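Local atomic coordinates of glucose 1-dehydrogenase (Haloferax mediterranei, PDB entry 2VWP), a protein that catalyses the NAD(P)+-dependent, zinc-requiring oxidation of D-glucose and several other aldose sugars, with a preference for NADP+. Residues G39-V44 with L59-E64; F177-G182 with I246-G251; Y203-R208 with T224-R229. All blocks are in the same frame, centred on the assembly; numbering follows the deposited sequence.

How the contacts relate
Contact 1 comes first along the chain and lies in the GroES-like domain, where helix 39-46 meets the segment leaving strand 58-60 beside the catalytic zinc. Contacts 2 and 3 belong to the C-terminal, Rossmann-type part of the chain and share the six-stranded parallel sheet; their strands 175-179 and 201-206 are neighbours in it, and contact 3 falls in sequence between the two halves of contact 2. Their centres are about 10 Å apart, whereas the centre of contact 1 lies about 21 Å from that of contact 2 and 27 Å from that of contact 3. The three thus mark out metal site, dinucleotide backbone and adenosine phosphate pocket, with one NADPH touching contacts 2 and 3.

Contact 1 (G39-V44 with L59-E64); sequences GTDHEV and LVLGHE. With ZN (zinc ion), chain C.
Asp41 OD1 is gripped by two donors: Gly62 N donates to it at 2.8 Å, on the syn side and 29° out of the carboxylate plane, and a water donates to it as well. That water is a shared junction, since it also accepts from Thr40 OG1 and, at 2.7 Å, from His63 ND1, which it meets at the ring edge in the plane. The other oxygen, Asp41 OD2, takes a second water that in turn accepts from His63 N, and it also receives Asp38 N just before the helix. One carboxylate therefore ties the first turn of the helix to Gly62 directly and to His63 through water. A valine in place of Asp41 would probably leave Gly62 N and both waters without their acceptor, and His63 with less to fix its rotation.

Thr40 OG1 also comes close to the ring, 3.1 Å from His63 CE1, the two side chains crossing at about a right angle. The second ring nitrogen, His63 NE2, binds zinc at 2.3 Å, while Glu64 CG rests over one face of the ring. A turn further along the helix, contact becomes apolar: Val44, with CG1 anti to the backbone N (chi1 172°), slides antiparallel past Leu61 and places Val44 CG1 3.6 Å from Leu61 CD2. Leu59 CD2 closes in at right angles.

His63 NE2, Glu64 OE2, a water and Glu150 OE1 make up the zinc sphere, so Asp41 acts from the second shell of the catalytic zinc site characteristic of zinc-containing alcohol dehydrogenases.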
loop_
_atom_site.group_PDB
_atom_site.type_symbol
_atom_site.label_atom_id
_atom_site.label_comp_id
_atom_site.label_asym_id
_atom_site.label_seq_id
_atom_site.Cartn_x
_atom_site.Cartn_y
_atom_site.Cartn_z
ATOM N N GLY A 39 -1.132 11.821 -23.450
ATOM C CA GLY A 39 0.220 11.277 -23.617
ATOM C C GLY A 39 0.294 9.935 -24.315
ATOM O O GLY A 39 1.178 9.725 -25.151
ATOM N N THR A 40 -0.638 9.029 -24.010
ATOM C CA THR A 40 -0.664 7.719 -24.672
ATOM C C THR A 40 -0.871 7.823 -26.171
ATOM O O THR A 40 -0.369 6.985 -26.917
ATOM C CB THR A 40 -1.732 6.716 -24.101
ATOM O OG1 THR A 40 -3.039 7.102 -24.538
ATOM C CG2 THR A 40 -1.678 6.640 -22.583
ATOM N N ASP A 41 -1.632 8.827 -26.610
ATOM C CA ASP A 41 -1.825 9.067 -28.036
ATOM C C ASP A 41 -0.507 9.489 -28.658
ATOM O O ASP A 41 -0.169 9.046 -29.748
ATOM C CB ASP A 41 -2.895 10.132 -28.285
ATOM C CG ASP A 41 -4.262 9.690 -27.808
ATOM O OD1 ASP A 41 -4.784 8.696 -28.374
ATOM O OD2 ASP A 41 -4.783 10.319 -26.858
ATOM N N HIS A 42 0.218 10.346 -27.953
ATOM C CA HIS A 42 1.538 10.787 -28.375
ATOM C C HIS A 42 2.537 9.616 -28.460
ATOM O O HIS A 42 3.296 9.524 -29.427
ATOM C CB HIS A 42 2.037 11.900 -27.459
ATOM C CG HIS A 42 1.295 13.195 -27.615
ATOM N ND1 HIS A 42 1.288 13.915 -28.792
ATOM C CD2 HIS A 42 0.568 13.920 -26.728
ATOM C CE1 HIS A 42 0.577 15.018 -28.630
ATOM N NE2 HIS A 42 0.129 15.045 -27.388
ATOM N N GLU A 43 2.503 8.716 -27.473
ATOM C CA GLU A 43 3.310 7.487 -27.472
ATOM C C GLU A 43 3.026 6.555 -28.666
ATOM O O GLU A 43 3.959 5.947 -29.213
ATOM C CB GLU A 43 3.111 6.694 -26.175
ATOM C CG GLU A 43 3.556 7.379 -24.888
ATOM C CD GLU A 43 2.869 6.781 -23.663
ATOM O OE1 GLU A 43 2.620 5.552 -23.672
ATOM O OE2 GLU A 43 2.567 7.537 -22.704
ATOM N N VAL A 44 1.752 6.422 -29.054
ATOM C CA VAL A 44 1.401 5.671 -30.277
ATOM C C VAL A 44 2.011 6.329 -31.518
ATOM O O VAL A 44 2.658 5.664 -32.329
ATOM C CB VAL A 44 -0.127 5.507 -30.461
ATOM C CG1 VAL A 44 -0.456 4.912 -31.837
ATOM C CG2 VAL A 44 -0.708 4.650 -29.353
ATOM N N LEU A 59 -4.146 2.107 -36.310
ATOM C CA LEU A 59 -4.857 2.190 -35.045
ATOM C C LEU A 59 -5.565 3.538 -34.992
ATOM O O LEU A 59 -4.918 4.576 -35.087
ATOM C CB LEU A 59 -3.884 2.058 -33.860
ATOM C CG LEU A 59 -4.455 2.251 -32.441
ATOM C CD1 LEU A 59 -5.464 1.157 -32.135
ATOM C CD2 LEU A 59 -3.351 2.298 -31.370
ATOM N N VAL A 60 -6.893 3.518 -34.866
ATOM C CA VAL A 60 -7.649 4.732 -34.547
ATOM C C VAL A 60 -7.304 5.173 -33.118
ATOM O O VAL A 60 -7.376 4.381 -32.160
ATOM C CB VAL A 60 -9.183 4.555 -34.710
ATOM C CG1 VAL A 60 -9.918 5.824 -34.275
ATOM C CG2 VAL A 60 -9.535 4.237 -36.158
ATOM N N LEU A 61 -6.921 6.436 -33.005
ATOM C CA LEU A 61 -6.434 7.015 -31.756
ATOM C C LEU A 61 -7.571 7.453 -30.807
ATOM O O LEU A 61 -8.753 7.422 -31.174
ATOM C CB LEU A 61 -5.521 8.198 -32.076
ATOM C CG LEU A 61 -4.242 7.918 -32.889
ATOM C CD1 LEU A 61 -3.547 9.235 -33.279
ATOM C CD2 LEU A 61 -3.303 7.025 -32.107
ATOM N N GLY A 62 -7.202 7.835 -29.585
ATOM C CA GLY A 62 -8.127 8.475 -28.657
ATOM C C GLY A 62 -8.857 7.505 -27.737
ATOM O O GLY A 62 -9.533 6.591 -28.195
ATOM N N HIS A 63 -8.746 7.720 -26.434
ATOM C CA HIS A 63 -9.474 6.875 -25.472
ATOM C C HIS A 63 -10.360 7.666 -24.488
ATOM O O HIS A 63 -10.992 7.070 -23.591
ATOM C CB HIS A 63 -8.485 5.977 -24.710
ATOM C CG HIS A 63 -7.568 6.730 -23.795
ATOM N ND1 HIS A 63 -6.341 7.210 -24.198
ATOM C CD2 HIS A 63 -7.702 7.092 -22.496
ATOM C CE1 HIS A 63 -5.758 7.836 -23.191
ATOM N NE2 HIS A 63 -6.558 7.767 -22.143
ATOM N N GLU A 64 -10.404 8.994 -24.651
ATOM C CA GLU A 64 -11.125 9.905 -23.732
ATOM C C GLU A 64 -12.281 10.536 -24.490
ATOM O O GLU A 64 -12.155 11.618 -25.050
ATOM C CB GLU A 64 -10.181 11.000 -23.218
ATOM C CG GLU A 64 -8.894 10.444 -22.612
ATOM C CD GLU A 64 -7.958 11.501 -22.100
ATOM O OE1 GLU A 64 -7.971 12.645 -22.616
ATOM O OE2 GLU A 64 -7.168 11.179 -21.187
HETATM ZN ZN ZN C . -6.985 9.093 -20.295
HETATM O O HOH W 1 -5.232 6.815 -26.679
HETATM O O HOH W 2 -7.247 10.044 -25.714
HETATM O O HOH W 3 -5.754 9.108 -18.509
#

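Contact 2 (F177-G182 with I246-G251); sequences FVLGNG and IYEATG. With NDP (NADPH dihydro-nicotinamide-adenine-dinucleotide phosphate), chain B.
Leu179 reaches across to Ile246 and Thr250, and its atoms can be followed outward one by one. Leu179 CB lies 3.9 Å from Thr250 CG2. Leu179 CG, placed anti to the carbonyl carbon (chi1 -42°), comes 3.8 Å from Ile246 CG2, and the two side chains cross obliquely. At the tip the branches part: Leu179 CD1 stays against Ile246 CG2 and, at 4.1 Å, Glu248 CB, whereas Leu179 CD2 turns back over the centre of the Phe177 ring, 3.4 Å above its plane. One leucine thereby joins its own strand to the next.

Beneath this packing runs a parallel ladder, the strand axes only 12° apart. Tyr247 N bonds to Phe177 O, Leu179 N to Tyr247 O at 2.8 Å, and Ala249 N to Leu179 O, the last more bent at 139°. Beyond it the strands end. Gly180 passes so near Ala249 O that any CB there would collide with it, and the turn after strand 243-248 is gathered onto one oxygen, Glu248 OE2, which accepts from Thr250 N and from Gly251 N at 2.8 Å, the latter almost in line with the C-O bond. Its other oxygen turns to Gly273 N. After the neighbouring strand, at the same edge of the sheet, Asn181 OD1 accepts from the ribose hydroxyl O3B of NADPH at 2.8 Å, and Gly182 occupies the N-cap position, in keeping with the glycine-rich turn of a Rossmann fold.

The pair forms the middle of the sheet: strand 201-206 flanks 177-179, strand 267-271 flanks 246-248, helix 183-194 packs on Val178 and Tyr247, and helix 253-262 on Leu179 and Ile246.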
loop_
_atom_site.group_PDB
_atom_site.type_symbol
_atom_site.label_atom_id
_atom_site.label_comp_id
_atom_site.label_asym_id
_atom_site.label_seq_id
_atom_site.Cartn_x
_atom_site.Cartn_y
_atom_site.Cartn_z
ATOM N N PHE A 177 0.254 16.315 -1.897
ATOM C CA PHE A 177 1.329 16.707 -2.787
ATOM C C PHE A 177 1.171 15.934 -4.099
ATOM O O PHE A 177 1.314 14.705 -4.134
ATOM C CB PHE A 177 2.657 16.382 -2.080
ATOM C CG PHE A 177 3.908 16.854 -2.801
ATOM C CD1 PHE A 177 3.871 17.870 -3.772
ATOM C CD2 PHE A 177 5.146 16.310 -2.446
ATOM C CE1 PHE A 177 5.034 18.312 -4.401
ATOM C CE2 PHE A 177 6.336 16.738 -3.087
ATOM C CZ PHE A 177 6.271 17.746 -4.055
ATOM N N VAL A 178 0.841 16.648 -5.173
ATOM C CA VAL A 178 0.789 16.041 -6.505
ATOM C C VAL A 178 2.143 16.188 -7.196
ATOM O O VAL A 178 2.663 17.288 -7.348
ATOM C CB VAL A 178 -0.300 16.667 -7.413
ATOM C CG1 VAL A 178 -0.257 16.029 -8.817
ATOM C CG2 VAL A 178 -1.691 16.517 -6.796
ATOM N N LEU A 179 2.709 15.076 -7.641
ATOM C CA LEU A 179 3.935 15.132 -8.383
ATOM C C LEU A 179 3.566 15.129 -9.851
ATOM O O LEU A 179 3.029 14.140 -10.354
ATOM C CB LEU A 179 4.841 13.938 -8.038
ATOM C CG LEU A 179 4.962 13.520 -6.577
ATOM C CD1 LEU A 179 5.960 12.369 -6.425
ATOM C CD2 LEU A 179 5.381 14.683 -5.715
ATOM N N GLY A 180 3.826 16.237 -10.551
ATOM C CA GLY A 180 3.462 16.301 -11.975
ATOM C C GLY A 180 2.460 17.392 -12.279
ATOM O O GLY A 180 1.453 17.544 -11.567
ATOM N N ASN A 181 2.724 18.123 -13.363
ATOM C CA ASN A 181 1.893 19.251 -13.795
ATOM C C ASN A 181 1.352 19.034 -15.210
ATOM O O ASN A 181 1.078 19.987 -15.937
ATOM C CB ASN A 181 2.691 20.567 -13.715
ATOM C CG ASN A 181 3.973 20.532 -14.571
ATOM O OD1 ASN A 181 4.643 19.502 -14.671
ATOM N ND2 ASN A 181 4.290 21.653 -15.209
ATOM N N GLY A 182 1.206 17.769 -15.601
ATOM C CA GLY A 182 0.484 17.416 -16.827
ATOM C C GLY A 182 -1.009 17.524 -16.508
ATOM O O GLY A 182 -1.372 17.863 -15.392
ATOM N N ILE A 246 0.524 11.615 -1.150
ATOM C CA ILE A 246 1.294 11.906 -2.345
ATOM C C ILE A 246 0.664 11.177 -3.524
ATOM O O ILE A 246 0.382 9.977 -3.458
ATOM C CB ILE A 246 2.792 11.511 -2.220
ATOM C CG1 ILE A 246 3.515 12.399 -1.192
ATOM C CG2 ILE A 246 3.485 11.637 -3.570
ATOM C CD1 ILE A 246 4.954 11.966 -0.890
ATOM N N TYR A 247 0.416 11.925 -4.595
ATOM C CA TYR A 247 -0.100 11.359 -5.828
ATOM C C TYR A 247 0.951 11.552 -6.891
ATOM O O TYR A 247 1.205 12.680 -7.313
ATOM C CB TYR A 247 -1.392 12.082 -6.199
ATOM C CG TYR A 247 -2.141 11.550 -7.399
ATOM C CD1 TYR A 247 -1.728 11.857 -8.697
ATOM C CD2 TYR A 247 -3.311 10.792 -7.239
ATOM C CE1 TYR A 247 -2.438 11.402 -9.804
ATOM C CE2 TYR A 247 -4.031 10.351 -8.350
ATOM C CZ TYR A 247 -3.587 10.655 -9.617
ATOM O OH TYR A 247 -4.295 10.225 -10.719
ATOM N N GLU A 248 1.549 10.447 -7.336
ATOM C CA GLU A 248 2.614 10.493 -8.319
ATOM C C GLU A 248 2.085 10.405 -9.752
ATOM O O GLU A 248 1.444 9.421 -10.135
ATOM C CB GLU A 248 3.664 9.414 -8.024
ATOM C CG GLU A 248 4.803 9.356 -9.043
ATOM C CD GLU A 248 4.461 8.568 -10.270
ATOM O OE1 GLU A 248 3.897 7.464 -10.138
ATOM O OE2 GLU A 248 4.786 9.022 -11.384
ATOM N N ALA A 249 2.366 11.448 -10.537
ATOM C CA ALA A 249 1.950 11.528 -11.944
ATOM C C ALA A 249 3.064 12.137 -12.815
ATOM O O ALA A 249 2.797 12.988 -13.685
ATOM C CB ALA A 249 0.647 12.344 -12.074
ATOM N N THR A 250 4.307 11.713 -12.564
ATOM C CA THR A 250 5.460 12.180 -13.357
ATOM C C THR A 250 5.985 11.093 -14.279
ATOM O O THR A 250 6.520 11.384 -15.348
ATOM C CB THR A 250 6.644 12.674 -12.468
ATOM O OG1 THR A 250 7.038 11.624 -11.570
ATOM C CG2 THR A 250 6.267 13.921 -11.668
ATOM N N GLY A 251 5.844 9.837 -13.855
ATOM C CA GLY A 251 6.507 8.728 -14.524
ATOM C C GLY A 251 8.018 8.705 -14.281
ATOM O O GLY A 251 8.752 8.057 -15.024
HETATM P PA NDP B . 2.693 14.242 -18.599
HETATM O O1A NDP B . 2.080 15.271 -19.475
HETATM O O2A NDP B . 3.993 13.730 -19.139
HETATM O O5B NDP B . 2.916 14.854 -17.133
HETATM C C5B NDP B . 4.091 14.575 -16.426
HETATM C C4B NDP B . 4.585 15.894 -15.879
HETATM O O4B NDP B . 5.563 15.593 -14.919
HETATM C C3B NDP B . 5.222 16.775 -16.957
HETATM O O3B NDP B . 4.552 18.028 -17.029
HETATM C C2B NDP B . 6.676 16.886 -16.522
HETATM O O2B NDP B . 7.186 18.197 -16.582
HETATM C C1B NDP B . 6.621 16.492 -15.054
HETATM N N9A NDP B . 7.876 15.884 -14.602
HETATM C C8A NDP B . 8.531 14.772 -15.089
HETATM N N7A NDP B . 9.659 14.601 -14.349
HETATM C C5A NDP B . 9.720 15.596 -13.418
HETATM C C6A NDP B . 10.632 15.923 -12.414
HETATM N N6A NDP B . 11.804 15.282 -12.301
HETATM N N1A NDP B . 10.378 17.031 -11.623
HETATM C C2A NDP B . 9.259 17.813 -11.805
HETATM N N3A NDP B . 8.366 17.484 -12.782
HETATM C C4A NDP B . 8.596 16.404 -13.572
HETATM O O3 NDP B . 1.605 13.042 -18.404
HETATM P PN NDP B . 0.155 13.069 -17.635
HETATM O O1N NDP B . 0.051 14.113 -16.587
HETATM O O2N NDP B . -0.955 13.001 -18.623
HETATM O O5D NDP B . 0.352 11.625 -16.918
HETATM C C5D NDP B . 1.301 11.490 -15.865
HETATM C C4D NDP B . 1.934 10.094 -15.755
HETATM O O4D NDP B . 0.928 9.163 -15.394
HETATM C C3D NDP B . 2.607 9.569 -17.028
HETATM O O3D NDP B . 3.747 8.787 -16.706
HETATM C C2D NDP B . 1.564 8.648 -17.624
HETATM O O2D NDP B . 2.143 7.570 -18.317
HETATM C C1D NDP B . 0.847 8.146 -16.375
HETATM N N1N NDP B . -0.561 7.822 -16.597
HETATM C C2N NDP B . -1.028 6.739 -15.917
HETATM C C3N NDP B . -2.372 6.399 -15.873
HETATM C C7N NDP B . -2.783 5.174 -15.085
HETATM O O7N NDP B . -4.082 4.693 -15.262
HETATM N N7N NDP B . -1.922 4.579 -14.241
HETATM C C4N NDP B . -3.401 7.234 -16.621
HETATM C C5N NDP B . -2.769 8.414 -17.330
HETATM C C6N NDP B . -1.396 8.659 -17.288
HETATM P P2B NDP B . 7.890 18.801 -17.899
HETATM O O1X NDP B . 6.906 18.855 -19.044
HETATM O O2X NDP B . 9.023 17.899 -18.343
HETATM O O3X NDP B . 8.330 20.171 -17.416
HETATM O O HOH W 4 0.936 15.002 -14.516
#

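Contact 3 (Y203-R208 with T224-R229); sequences YCLGRR and TYVDSR. With NDP (NADPH dihydro-nicotinamide-adenine-dinucleotide phosphate), chain B.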
loop_
_atom_site.group_PDB
_atom_site.type_symbol
_atom_site.label_atom_id
_atom_site.label_comp_id
_atom_site.label_asym_id
_atom_site.label_seq_id
_atom_site.Cartn_x
_atom_site.Cartn_y
_atom_site.Cartn_z
ATOM N N TYR A 203 0.169 20.951 -2.607
ATOM C CA TYR A 203 1.426 21.203 -3.299
ATOM C C TYR A 203 1.420 20.452 -4.620
ATOM O O TYR A 203 0.807 19.391 -4.733
ATOM C CB TYR A 203 2.619 20.728 -2.450
ATOM C CG TYR A 203 2.664 21.293 -1.055
ATOM C CD1 TYR A 203 1.858 20.769 -0.039
ATOM C CD2 TYR A 203 3.524 22.355 -0.743
ATOM C CE1 TYR A 203 1.893 21.294 1.256
ATOM C CE2 TYR A 203 3.571 22.884 0.552
ATOM C CZ TYR A 203 2.760 22.353 1.539
ATOM O OH TYR A 203 2.804 22.873 2.817
ATOM N N CYS A 204 2.101 20.999 -5.621
ATOM C CA CYS A 204 2.247 20.339 -6.907
ATOM C C CYS A 204 3.648 20.565 -7.441
ATOM O O CYS A 204 4.131 21.719 -7.505
ATOM C CB CYS A 204 1.189 20.831 -7.925
ATOM S SG CYS A 204 1.317 20.086 -9.579
ATOM N N LEU A 205 4.283 19.460 -7.838
ATOM C CA LEU A 205 5.651 19.457 -8.323
ATOM C C LEU A 205 5.724 19.583 -9.833
ATOM O O LEU A 205 5.009 18.895 -10.566
ATOM C CB LEU A 205 6.364 18.161 -7.873
ATOM C CG LEU A 205 7.873 18.086 -8.156
ATOM C CD1 LEU A 205 8.621 18.606 -6.945
ATOM C CD2 LEU A 205 8.320 16.663 -8.513
ATOM N N GLY A 206 6.586 20.485 -10.295
ATOM C CA GLY A 206 6.849 20.655 -11.711
ATOM C C GLY A 206 8.287 21.128 -11.866
ATOM O O GLY A 206 9.052 21.147 -10.890
ATOM N N ARG A 207 8.654 21.511 -13.083
ATOM C CA ARG A 207 9.993 22.049 -13.334
ATOM C C ARG A 207 9.970 23.112 -14.451
ATOM O O ARG A 207 10.768 23.080 -15.375
ATOM C CB ARG A 207 10.976 20.916 -13.639
ATOM C CG ARG A 207 10.518 20.001 -14.731
ATOM C CD ARG A 207 11.399 18.792 -14.836
ATOM N NE ARG A 207 10.951 17.938 -15.939
ATOM C CZ ARG A 207 11.501 16.770 -16.248
ATOM N NH1 ARG A 207 12.530 16.322 -15.539
ATOM N NH2 ARG A 207 11.030 16.057 -17.265
ATOM N N ARG A 208 9.037 24.056 -14.337
ATOM C CA ARG A 208 8.845 25.080 -15.362
ATOM C C ARG A 208 9.396 26.400 -14.875
ATOM O O ARG A 208 9.452 26.651 -13.668
ATOM C CB ARG A 208 7.350 25.252 -15.673
ATOM C CG ARG A 208 6.667 23.962 -16.116
ATOM C CD ARG A 208 7.105 23.590 -17.505
ATOM N NE ARG A 208 6.452 22.387 -18.002
ATOM C CZ ARG A 208 5.260 22.347 -18.604
ATOM N NH1 ARG A 208 4.523 23.453 -18.753
ATOM N NH2 ARG A 208 4.786 21.174 -19.028
ATOM N N THR A 224 0.799 25.293 -3.550
ATOM C CA THR A 224 2.199 25.708 -3.693
ATOM C C THR A 224 2.874 24.999 -4.845
ATOM O O THR A 224 2.851 23.765 -4.919
ATOM C CB THR A 224 2.983 25.425 -2.407
ATOM O OG1 THR A 224 2.378 26.132 -1.320
ATOM C CG2 THR A 224 4.448 25.837 -2.538
ATOM N N TYR A 225 3.460 25.775 -5.754
ATOM C CA TYR A 225 4.278 25.230 -6.829
ATOM C C TYR A 225 5.660 24.870 -6.282
ATOM O O TYR A 225 6.336 25.711 -5.680
ATOM C CB TYR A 225 4.392 26.214 -8.011
ATOM C CG TYR A 225 5.444 25.832 -9.043
ATOM C CD1 TYR A 225 5.373 24.608 -9.733
ATOM C CD2 TYR A 225 6.526 26.688 -9.320
ATOM C CE1 TYR A 225 6.342 24.248 -10.679
ATOM C CE2 TYR A 225 7.505 26.334 -10.255
ATOM C CZ TYR A 225 7.403 25.119 -10.937
ATOM O OH TYR A 225 8.347 24.780 -11.872
ATOM N N VAL A 226 6.046 23.610 -6.463
ATOM C CA VAL A 226 7.347 23.121 -6.028
ATOM C C VAL A 226 8.164 22.799 -7.268
ATOM O O VAL A 226 7.893 21.821 -7.974
ATOM C CB VAL A 226 7.253 21.892 -5.062
ATOM C CG1 VAL A 226 8.654 21.475 -4.578
ATOM C CG2 VAL A 226 6.396 22.210 -3.875
ATOM N N ASP A 227 9.133 23.670 -7.557
ATOM C CA ASP A 227 10.037 23.494 -8.679
ATOM C C ASP A 227 11.073 22.478 -8.245
ATOM O O ASP A 227 11.879 22.747 -7.343
ATOM C CB ASP A 227 10.711 24.828 -9.037
ATOM C CG ASP A 227 11.556 24.750 -10.306
ATOM O OD1 ASP A 227 11.969 23.647 -10.725
ATOM O OD2 ASP A 227 11.806 25.814 -10.907
ATOM N N SER A 228 11.045 21.305 -8.873
ATOM C CA SER A 228 11.932 20.213 -8.481
ATOM C C SER A 228 13.424 20.546 -8.668
ATOM O O SER A 228 14.278 19.954 -8.010
ATOM C CB SER A 228 11.566 18.929 -9.219
ATOM O OG SER A 228 11.855 19.036 -10.602
ATOM N N ARG A 229 13.732 21.479 -9.569
ATOM C CA ARG A 229 15.112 21.940 -9.742
ATOM C C ARG A 229 15.613 22.695 -8.493
ATOM O O ARG A 229 16.825 22.753 -8.241
ATOM C CB ARG A 229 15.253 22.787 -11.013
ATOM C CG ARG A 229 14.973 22.017 -12.300
ATOM C CD ARG A 229 14.681 22.949 -13.486
ATOM N NE ARG A 229 13.660 23.955 -13.173
ATOM C CZ ARG A 229 13.306 24.960 -13.976
ATOM N NH1 ARG A 229 13.878 25.113 -15.168
ATOM N NH2 ARG A 229 12.368 25.819 -13.580
HETATM P PA NDP B . 2.693 14.242 -18.599
HETATM O O1A NDP B . 2.080 15.271 -19.475
HETATM O O2A NDP B . 3.993 13.730 -19.139
HETATM O O5B NDP B . 2.916 14.854 -17.133
HETATM C C5B NDP B . 4.091 14.575 -16.426
HETATM C C4B NDP B . 4.585 15.894 -15.879
HETATM O O4B NDP B . 5.563 15.593 -14.919
HETATM C C3B NDP B . 5.222 16.775 -16.957
HETATM O O3B NDP B . 4.552 18.028 -17.029
HETATM C C2B NDP B . 6.676 16.886 -16.522
HETATM O O2B NDP B . 7.186 18.197 -16.582
HETATM C C1B NDP B . 6.621 16.492 -15.054
HETATM N N9A NDP B . 7.876 15.884 -14.602
HETATM C C8A NDP B . 8.531 14.772 -15.089
HETATM N N7A NDP B . 9.659 14.601 -14.349
HETATM C C5A NDP B . 9.720 15.596 -13.418
HETATM C C6A NDP B . 10.632 15.923 -12.414
HETATM N N6A NDP B . 11.804 15.282 -12.301
HETATM N N1A NDP B . 10.378 17.031 -11.623
HETATM C C2A NDP B . 9.259 17.813 -11.805
HETATM N N3A NDP B . 8.366 17.484 -12.782
HETATM C C4A NDP B . 8.596 16.404 -13.572
HETATM O O3 NDP B . 1.605 13.042 -18.404
HETATM P PN NDP B . 0.155 13.069 -17.635
HETATM O O1N NDP B . 0.051 14.113 -16.587
HETATM O O2N NDP B . -0.955 13.001 -18.623
HETATM O O5D NDP B . 0.352 11.625 -16.918
HETATM C C5D NDP B . 1.301 11.490 -15.865
HETATM C C4D NDP B . 1.934 10.094 -15.755
HETATM O O4D NDP B . 0.928 9.163 -15.394
HETATM C C3D NDP B . 2.607 9.569 -17.028
HETATM O O3D NDP B . 3.747 8.787 -16.706
HETATM C C2D NDP B . 1.564 8.648 -17.624
HETATM O O2D NDP B . 2.143 7.570 -18.317
HETATM C C1D NDP B . 0.847 8.146 -16.375
HETATM N N1N NDP B . -0.561 7.822 -16.597
HETATM C C2N NDP B . -1.028 6.739 -15.917
HETATM C C3N NDP B . -2.372 6.399 -15.873
HETATM C C7N NDP B . -2.783 5.174 -15.085
HETATM O O7N NDP B . -4.082 4.693 -15.262
HETATM N N7N NDP B . -1.922 4.579 -14.241
HETATM C C4N NDP B . -3.401 7.234 -16.621
HETATM C C5N NDP B . -2.769 8.414 -17.330
HETATM C C6N NDP B . -1.396 8.659 -17.288
HETATM P P2B NDP B . 7.890 18.801 -17.899
HETATM O O1X NDP B . 6.906 18.855 -19.044
HETATM O O2X NDP B . 9.023 17.899 -18.343
HETATM O O3X NDP B . 8.330 20.171 -17.416
#
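Ser228 and Arg207, which meet where Arg207 CB lies 3.7 Å from Ser228 OG, both bind the adenosine end of NADPH. Ser228 OG donates to the adenine N1A at 2.7 Å, and Leu205 CD2 adds an apolar touch at C2A. The extended chain of Arg207 runs along the base until its guanidinium lies with one face over N7A; from there Arg207 NE and NH2 both donate to phosphate oxygen O2X, NH2 at 2.9 Å. Arg208 comes to the same phosphate by its guanidinium edge, giving NE to O3X and NH2 to O1X (both bonds at 162°). A bend at chi2 (-72°) brings it there, and Asp212 pairs with its remaining nitrogen, NH1.

A second layer sets the backbone from which these arginines spring. Tyr225 OH accepts from Arg208 N at 2.7 Å, with the ring edge beside Gly206 CA. Asp227 is clasped side-on by Arg229, Arg229 NH2 to Asp227 OD2 at 2.7 Å and NE to OD1; since OD1 also takes Arg229 N, the residues form an Asx turn. The face of that same guanidinium lies against Arg207 O.

Deeper still is the parallel ladder of a beta-alpha-beta unit: Val226 N to Cys204 O, Gly206 N to Val226 O, and finally Ser228 N to Gly206 O at 2.8 Å and 170°, which delivers Ser228 to the base.

Two guanidinium groups thus supply four N-H bonds to the three terminal oxygens of the ribose phosphate. NAD+ lacks this group, so the chemistry is consistent with the enzyme's preference for NADP+.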